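Local coordinates for 3,4-dihydroxy-2-butanone 4-phosphate synthase (Candida albicans, PDB 1TKS), which catalyses the conversion of D-ribulose 5-phosphate to formate and 3,4-dihydroxy-2-butanone 4-phosphate, a step of riboflavin biosynthesis, at residues B[12-23]-B[149-158]; B[139-148]-B[195-203]. All blocks are in the same frame, centred on the assembly; numbering follows the deposited sequence.

Both contacts use helix 145-155, and their centres lie about 13 Å apart. In interaction 1 the C-terminal two thirds of that helix and the turn after it pack on helix 8-16 and strand 21-24; in interaction 2 its first turn and the preceding loop meet helix 195-203. The segments alternate along the chain, in the order 12-23, 139-148, 149-158, 195-203, so the two contacts bring the beginning, the later middle and the end of the chain together. Leu155 touches Leu198, and Val23 touches Ile195, which makes the apolar packing continuous between them. Residues 142-146, at and just before the N-terminal end of that helix, probably form part of the substrate site.

Interaction 1 of 2, residues B[12-23]-B[149-158]; sequences LEAYKNGEFLIV and AVQLSTLAGL
The Tyr15 ring has Leu152 over one face, with CB 3.8 Å from the ring centroid and 19° off its normal, a CH-pi contact. At the ring edge, in its plane, lies Ser153 OG, which accepts a hydrogen bond from Tyr15 OH at 2.9 Å. The same OG is hydrogen-bonded to the backbone O of Ala161, so this buried hydroxyl joins three parts of the chain. With CG anti to the backbone N (chi1 -169°), Tyr15 extends across to helix 145-155, and a tyrosine suits the place because its apolar ring ends in a polar group. The small Ala156, CB 3.9 Å from Tyr15 CD1, lets the two backbones come close where helix segments 12-16 and 149-155 cross at 88°, each ending in a Schellman motif, at Gly18 and Gly157. Beyond the ring, branched aliphatic side chains fill the layer between helix and mixed sheet: Leu12 CD2 meets Leu155 CB at 3.7 Å, while Leu152 CD2 approaches Leu21 CD1 at 4.2 Å. Toward the solvent, the long Lys16 chain passes Ala156 O, and its NZ forms a salt bridge with Glu13 OE1 (3.2 Å) and reaches Leu155 O through a water.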
# COMPACT_ATOMS: atom_id res chain seq x y z
N LEU B 12 -12.06 19.76 -13.97
CA LEU B 12 -12.47 18.62 -14.79
C LEU B 12 -11.64 18.54 -16.07
O LEU B 12 -11.30 17.45 -16.53
CB LEU B 12 -13.95 18.71 -15.14
CG LEU B 12 -14.93 18.47 -13.99
CD1 LEU B 12 -16.35 18.68 -14.49
CD2 LEU B 12 -14.76 17.06 -13.44
N GLU B 13 -11.33 19.70 -16.66
CA GLU B 13 -10.53 19.70 -17.87
C GLU B 13 -9.13 19.16 -17.58
O GLU B 13 -8.57 18.43 -18.39
CB GLU B 13 -10.45 21.11 -18.47
CG GLU B 13 -11.75 21.54 -19.12
CD GLU B 13 -12.12 20.64 -20.29
OE1 GLU B 13 -13.33 20.47 -20.54
OE2 GLU B 13 -11.21 20.12 -20.96
N ALA B 14 -8.58 19.53 -16.43
CA ALA B 14 -7.25 19.05 -16.06
C ALA B 14 -7.32 17.53 -15.87
O ALA B 14 -6.44 16.79 -16.31
CB ALA B 14 -6.79 19.72 -14.77
N TYR B 15 -8.39 17.08 -15.21
CA TYR B 15 -8.60 15.67 -14.95
C TYR B 15 -8.77 14.92 -16.27
O TYR B 15 -8.25 13.82 -16.45
CB TYR B 15 -9.83 15.52 -14.05
CG TYR B 15 -10.06 14.15 -13.45
CD1 TYR B 15 -10.76 13.18 -14.16
CD2 TYR B 15 -9.62 13.85 -12.17
CE1 TYR B 15 -11.02 11.93 -13.59
CE2 TYR B 15 -9.87 12.61 -11.59
CZ TYR B 15 -10.58 11.65 -12.31
OH TYR B 15 -10.84 10.43 -11.74
N LYS B 16 -9.50 15.52 -17.21
CA LYS B 16 -9.71 14.90 -18.51
C LYS B 16 -8.38 14.75 -19.25
O LYS B 16 -8.18 13.81 -20.02
CB LYS B 16 -10.68 15.74 -19.33
CG LYS B 16 -11.10 15.12 -20.66
CD LYS B 16 -12.01 16.07 -21.42
CE LYS B 16 -13.27 16.38 -20.63
NZ LYS B 16 -14.07 17.47 -21.25
N ASN B 17 -7.46 15.69 -19.01
CA ASN B 17 -6.16 15.70 -19.67
C ASN B 17 -5.12 14.84 -18.93
O ASN B 17 -3.92 14.95 -19.19
CB ASN B 17 -5.65 17.14 -19.82
CG ASN B 17 -4.88 17.37 -21.11
OD1 ASN B 17 -4.47 18.49 -21.41
ND2 ASN B 17 -4.68 16.30 -21.89
N GLY B 18 -5.59 14.01 -18.01
CA GLY B 18 -4.70 13.12 -17.28
C GLY B 18 -3.94 13.68 -16.10
O GLY B 18 -2.96 13.09 -15.65
N GLU B 19 -4.38 14.83 -15.58
CA GLU B 19 -3.70 15.41 -14.44
C GLU B 19 -4.31 14.90 -13.15
O GLU B 19 -5.43 14.39 -13.13
CB GLU B 19 -3.81 16.94 -14.43
CG GLU B 19 -3.36 17.62 -15.70
CD GLU B 19 -3.38 19.13 -15.56
OE1 GLU B 19 -3.54 19.82 -16.59
OE2 GLU B 19 -3.22 19.63 -14.42
N PHE B 20 -3.54 15.04 -12.08
CA PHE B 20 -3.98 14.66 -10.76
C PHE B 20 -4.75 15.86 -10.22
O PHE B 20 -4.61 16.98 -10.71
CB PHE B 20 -2.79 14.44 -9.83
CG PHE B 20 -2.20 13.07 -9.89
CD1 PHE B 20 -0.95 12.85 -10.46
CD2 PHE B 20 -2.88 11.99 -9.33
CE1 PHE B 20 -0.38 11.58 -10.46
CE2 PHE B 20 -2.32 10.72 -9.33
CZ PHE B 20 -1.07 10.51 -9.90
N LEU B 21 -5.56 15.60 -9.20
CA LEU B 21 -6.29 16.64 -8.51
C LEU B 21 -6.11 16.30 -7.04
O LEU B 21 -6.12 15.12 -6.67
CB LEU B 21 -7.78 16.64 -8.86
CG LEU B 21 -8.18 17.23 -10.20
CD1 LEU B 21 -9.68 17.10 -10.39
CD2 LEU B 21 -7.77 18.70 -10.27
N ILE B 22 -5.89 17.31 -6.21
CA ILE B 22 -5.77 17.10 -4.78
C ILE B 22 -7.21 17.32 -4.32
O ILE B 22 -7.82 18.34 -4.63
CB ILE B 22 -4.85 18.14 -4.12
CG1 ILE B 22 -3.42 17.93 -4.62
CG2 ILE B 22 -4.90 18.01 -2.60
CD1 ILE B 22 -2.46 19.07 -4.28
N VAL B 23 -7.75 16.34 -3.60
CA VAL B 23 -9.13 16.41 -3.15
C VAL B 23 -9.28 16.39 -1.63
O VAL B 23 -8.77 15.48 -0.97
CB VAL B 23 -9.93 15.24 -3.76
CG1 VAL B 23 -11.37 15.29 -3.31
CG2 VAL B 23 -9.85 15.31 -5.29
N ALA B 149 -13.95 10.00 -6.77
CA ALA B 149 -13.12 9.57 -7.90
C ALA B 149 -13.98 9.13 -9.09
O ALA B 149 -13.75 9.57 -10.21
CB ALA B 149 -12.19 8.43 -7.47
N VAL B 150 -14.97 8.28 -8.84
CA VAL B 150 -15.82 7.82 -9.92
C VAL B 150 -16.67 8.98 -10.47
O VAL B 150 -16.97 9.03 -11.66
CB VAL B 150 -16.73 6.66 -9.46
CG1 VAL B 150 -17.64 6.20 -10.59
CG2 VAL B 150 -15.86 5.50 -8.98
N GLN B 151 -17.03 9.92 -9.60
CA GLN B 151 -17.82 11.07 -10.01
C GLN B 151 -17.00 11.96 -10.95
O GLN B 151 -17.50 12.45 -11.96
CB GLN B 151 -18.25 11.89 -8.79
CG GLN B 151 -19.30 12.95 -9.08
CD GLN B 151 -20.71 12.43 -8.92
OE1 GLN B 151 -21.43 12.19 -9.89
NE2 GLN B 151 -21.12 12.23 -7.67
N LEU B 152 -15.73 12.18 -10.60
CA LEU B 152 -14.85 13.00 -11.42
C LEU B 152 -14.69 12.38 -12.80
O LEU B 152 -14.82 13.07 -13.81
CB LEU B 152 -13.48 13.17 -10.75
CG LEU B 152 -13.47 14.17 -9.59
CD1 LEU B 152 -12.20 14.01 -8.76
CD2 LEU B 152 -13.57 15.59 -10.14
N SER B 153 -14.41 11.09 -12.84
CA SER B 153 -14.25 10.40 -14.11
C SER B 153 -15.51 10.52 -14.96
O SER B 153 -15.43 10.80 -16.16
CB SER B 153 -13.89 8.93 -13.88
OG SER B 153 -12.57 8.82 -13.36
N THR B 154 -16.67 10.32 -14.35
CA THR B 154 -17.94 10.42 -15.06
C THR B 154 -18.13 11.82 -15.64
O THR B 154 -18.47 11.98 -16.81
CB THR B 154 -19.12 10.08 -14.14
OG1 THR B 154 -18.98 8.73 -13.66
CG2 THR B 154 -20.44 10.20 -14.89
N LEU B 155 -17.92 12.84 -14.81
CA LEU B 155 -18.08 14.22 -15.25
C LEU B 155 -17.12 14.55 -16.38
O LEU B 155 -17.43 15.37 -17.26
CB LEU B 155 -17.85 15.17 -14.09
CG LEU B 155 -18.87 15.08 -12.95
CD1 LEU B 155 -18.33 15.80 -11.72
CD2 LEU B 155 -20.21 15.66 -13.40
N ALA B 156 -15.95 13.92 -16.37
CA ALA B 156 -14.93 14.15 -17.38
C ALA B 156 -15.19 13.37 -18.67
O ALA B 156 -14.43 13.48 -19.63
CB ALA B 156 -13.55 13.78 -16.81
N GLY B 157 -16.27 12.59 -18.68
CA GLY B 157 -16.62 11.80 -19.86
C GLY B 157 -15.78 10.54 -20.02
O GLY B 157 -15.78 9.93 -21.09
N LEU B 158 -15.09 10.15 -18.96
CA LEU B 158 -14.22 8.98 -18.97
C LEU B 158 -14.89 7.74 -18.34
O LEU B 158 -16.02 7.82 -17.86
CB LEU B 158 -12.93 9.31 -18.21
CG LEU B 158 -12.11 10.50 -18.74
CD1 LEU B 158 -11.05 10.92 -17.74
CD2 LEU B 158 -11.47 10.12 -20.07
O HOH W 1 -16.47 16.67 -19.45

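Interaction 2 of 2, residues B[139-148]-B[195-203]; sequences LKKRRGHTEA and INQLVEYIS
Leu139 CD2 touches Ile195 CG2 at 3.7 Å, and its other methyl, CD1, presses tightly on Leu198 CD2 at 3.4 Å, the latter two side chains crossing at about a right angle. Ile195 carries its longer branch beside the backbone N (chi1 -63°), which sends CD1 to His145 CD2 at 3.4 Å and on to Ala148 CB, where the short side chain lets the methyl lie close to the helix. Farther along, Ile202 CD1 rests against Lys140 CG at 3.7 Å. Arg143 borders this apolar patch: its extended chain slides past Ile195, one face of its guanidinium lies on the methyls of Val199, and Asn196 sits at its edge. There Arg143 NH2 is 2.7 Å from Asn196 OD1, but the angle is poor for a hydrogen bond; the guanidinium and amide planes stand 63° apart.

In the second shell, Arg142 NH2 binds Glu147 OE1 at 2.7 Å as a salt bridge nearly in the guanidinium plane, and Glu147 OE2 accepts from the backbone N of Val135. His145 is held on both ring nitrogens, ND1 hydrogen-bonded with Asp34 OD2 and NE2 with Asp25 OD1. Gly144, the N-cap residue, has no side chain to collide with the Arg142 guanidinium. Residues 142-146 probably bind D-ribulose 5-phosphate, with His145 a likely magnesium ligand; helix 195-203 packs against this loop and first helical turn of the probable DHBP synthase substrate site.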
# COMPACT_ATOMS: atom_id res chain seq x y z
N LEU B 139 -21.54 10.75 -5.27
CA LEU B 139 -21.54 11.79 -4.25
C LEU B 139 -22.90 12.26 -3.75
O LEU B 139 -22.99 12.92 -2.72
CB LEU B 139 -20.74 13.00 -4.73
CG LEU B 139 -19.24 12.76 -4.85
CD1 LEU B 139 -18.57 13.99 -5.42
CD2 LEU B 139 -18.66 12.40 -3.49
N LYS B 140 -23.96 11.95 -4.49
CA LYS B 140 -25.28 12.36 -4.05
C LYS B 140 -25.82 11.34 -3.06
O LYS B 140 -26.84 11.57 -2.41
CB LYS B 140 -26.24 12.48 -5.24
CG LYS B 140 -25.95 13.69 -6.12
CD LYS B 140 -27.14 14.04 -7.01
CE LYS B 140 -27.34 13.02 -8.12
NZ LYS B 140 -26.26 13.06 -9.16
N LYS B 141 -25.11 10.22 -2.93
CA LYS B 141 -25.51 9.16 -2.01
C LYS B 141 -24.54 9.00 -0.85
O LYS B 141 -24.95 8.75 0.28
CB LYS B 141 -25.62 7.83 -2.77
CG LYS B 141 -26.25 6.70 -1.97
CD LYS B 141 -27.71 7.00 -1.66
CE LYS B 141 -28.36 5.86 -0.90
NZ LYS B 141 -29.78 6.17 -0.55
N ARG B 142 -23.25 9.15 -1.14
CA ARG B 142 -22.19 9.03 -0.13
C ARG B 142 -21.04 9.95 -0.51
O ARG B 142 -20.49 9.84 -1.60
CB ARG B 142 -21.70 7.57 -0.07
CG ARG B 142 -20.60 7.32 0.95
CD ARG B 142 -20.25 5.84 1.02
NE ARG B 142 -19.25 5.55 2.05
CZ ARG B 142 -17.94 5.68 1.90
NH1 ARG B 142 -17.12 5.39 2.91
NH2 ARG B 142 -17.43 6.08 0.75
N ARG B 143 -20.66 10.84 0.40
CA ARG B 143 -19.58 11.78 0.11
C ARG B 143 -18.18 11.23 0.37
O ARG B 143 -17.33 11.92 0.94
CB ARG B 143 -19.77 13.07 0.91
CG ARG B 143 -21.01 13.85 0.51
CD ARG B 143 -20.89 15.30 0.94
NE ARG B 143 -22.13 16.04 0.73
CZ ARG B 143 -22.22 17.36 0.81
NH1 ARG B 143 -23.38 17.96 0.61
NH2 ARG B 143 -21.14 18.08 1.07
N GLY B 144 -17.93 10.00 -0.05
CA GLY B 144 -16.62 9.41 0.15
C GLY B 144 -15.67 9.74 -0.98
O GLY B 144 -16.09 10.15 -2.06
N HIS B 145 -14.37 9.57 -0.74
CA HIS B 145 -13.41 9.87 -1.79
C HIS B 145 -13.53 8.84 -2.91
O HIS B 145 -13.15 9.11 -4.05
CB HIS B 145 -11.98 9.89 -1.23
CG HIS B 145 -11.74 11.01 -0.26
ND1 HIS B 145 -10.48 11.38 0.14
CD2 HIS B 145 -12.60 11.84 0.38
CE1 HIS B 145 -10.57 12.40 0.98
NE2 HIS B 145 -11.84 12.69 1.14
N THR B 146 -14.08 7.67 -2.58
CA THR B 146 -14.28 6.63 -3.58
C THR B 146 -15.32 7.14 -4.56
O THR B 146 -15.11 7.10 -5.78
CB THR B 146 -14.80 5.33 -2.93
OG1 THR B 146 -13.79 4.81 -2.05
CG2 THR B 146 -15.12 4.29 -3.99
N GLU B 147 -16.44 7.62 -4.03
CA GLU B 147 -17.50 8.16 -4.88
C GLU B 147 -16.98 9.38 -5.64
O GLU B 147 -17.34 9.58 -6.80
CB GLU B 147 -18.71 8.56 -4.04
CG GLU B 147 -19.58 7.40 -3.54
CD GLU B 147 -18.87 6.52 -2.53
OE1 GLU B 147 -18.14 7.07 -1.67
OE2 GLU B 147 -19.06 5.29 -2.57
N ALA B 148 -16.15 10.19 -4.99
CA ALA B 148 -15.62 11.37 -5.65
C ALA B 148 -14.81 11.01 -6.89
O ALA B 148 -14.95 11.64 -7.94
CB ALA B 148 -14.77 12.17 -4.68
N ILE B 195 -14.84 18.06 -1.97
CA ILE B 195 -16.08 17.36 -2.27
C ILE B 195 -17.33 18.21 -2.11
O ILE B 195 -18.26 18.10 -2.90
CB ILE B 195 -16.21 16.09 -1.42
CG1 ILE B 195 -15.08 15.12 -1.78
CG2 ILE B 195 -17.58 15.44 -1.64
CD1 ILE B 195 -15.01 13.88 -0.92
N ASN B 196 -17.35 19.05 -1.08
CA ASN B 196 -18.50 19.92 -0.87
C ASN B 196 -18.68 20.78 -2.11
O ASN B 196 -19.79 20.98 -2.60
CB ASN B 196 -18.25 20.82 0.35
CG ASN B 196 -19.11 20.44 1.52
OD1 ASN B 196 -18.96 19.36 2.10
ND2 ASN B 196 -20.04 21.32 1.88
N GLN B 197 -17.56 21.28 -2.60
CA GLN B 197 -17.53 22.13 -3.79
C GLN B 197 -18.07 21.35 -4.99
O GLN B 197 -18.81 21.89 -5.82
CB GLN B 197 -16.09 22.57 -4.04
CG GLN B 197 -15.91 23.59 -5.13
CD GLN B 197 -14.47 23.70 -5.59
OE1 GLN B 197 -14.12 24.60 -6.35
NE2 GLN B 197 -13.63 22.76 -5.15
N LEU B 198 -17.71 20.08 -5.08
CA LEU B 198 -18.14 19.22 -6.18
C LEU B 198 -19.63 18.87 -6.08
O LEU B 198 -20.33 18.83 -7.09
CB LEU B 198 -17.28 17.96 -6.21
CG LEU B 198 -17.46 17.03 -7.41
CD1 LEU B 198 -17.25 17.81 -8.70
CD2 LEU B 198 -16.46 15.87 -7.32
N VAL B 199 -20.10 18.61 -4.87
CA VAL B 199 -21.51 18.28 -4.66
C VAL B 199 -22.39 19.46 -5.06
O VAL B 199 -23.45 19.28 -5.66
CB VAL B 199 -21.79 17.89 -3.19
CG1 VAL B 199 -23.30 17.77 -2.96
CG2 VAL B 199 -21.11 16.57 -2.86
N GLU B 200 -21.95 20.66 -4.72
CA GLU B 200 -22.72 21.85 -5.06
C GLU B 200 -22.83 21.96 -6.57
O GLU B 200 -23.89 22.30 -7.11
CB GLU B 200 -22.04 23.10 -4.50
CG GLU B 200 -22.18 23.26 -2.99
CD GLU B 200 -21.50 24.52 -2.48
OE1 GLU B 200 -21.64 25.58 -3.12
OE2 GLU B 200 -20.84 24.45 -1.42
N TYR B 201 -21.74 21.64 -7.27
CA TYR B 201 -21.72 21.71 -8.72
C TYR B 201 -22.73 20.77 -9.38
O TYR B 201 -23.54 21.20 -10.20
CB TYR B 201 -20.32 21.36 -9.25
CG TYR B 201 -20.21 21.48 -10.76
CD1 TYR B 201 -20.08 22.72 -11.37
CD2 TYR B 201 -20.28 20.35 -11.57
CE1 TYR B 201 -20.02 22.84 -12.75
CE2 TYR B 201 -20.23 20.45 -12.95
CZ TYR B 201 -20.10 21.70 -13.54
OH TYR B 201 -20.05 21.81 -14.91
N ILE B 202 -22.66 19.49 -9.03
CA ILE B 202 -23.56 18.48 -9.59
C ILE B 202 -25.01 18.64 -9.16
O ILE B 202 -25.91 18.10 -9.80
CB ILE B 202 -23.12 17.05 -9.21
CG1 ILE B 202 -23.21 16.87 -7.69
CG2 ILE B 202 -21.70 16.78 -9.71
CD1 ILE B 202 -22.89 15.47 -7.22
N SER B 203 -25.22 19.37 -8.07
CA SER B 203 -26.57 19.59 -7.56
C SER B 203 -27.17 20.85 -8.15
O SER B 203 -28.39 20.94 -8.33
CB SER B 203 -26.52 19.69 -6.03
OG SER B 203 -25.93 18.53 -5.47
O HOH W 2 -27.41 15.09 -10.61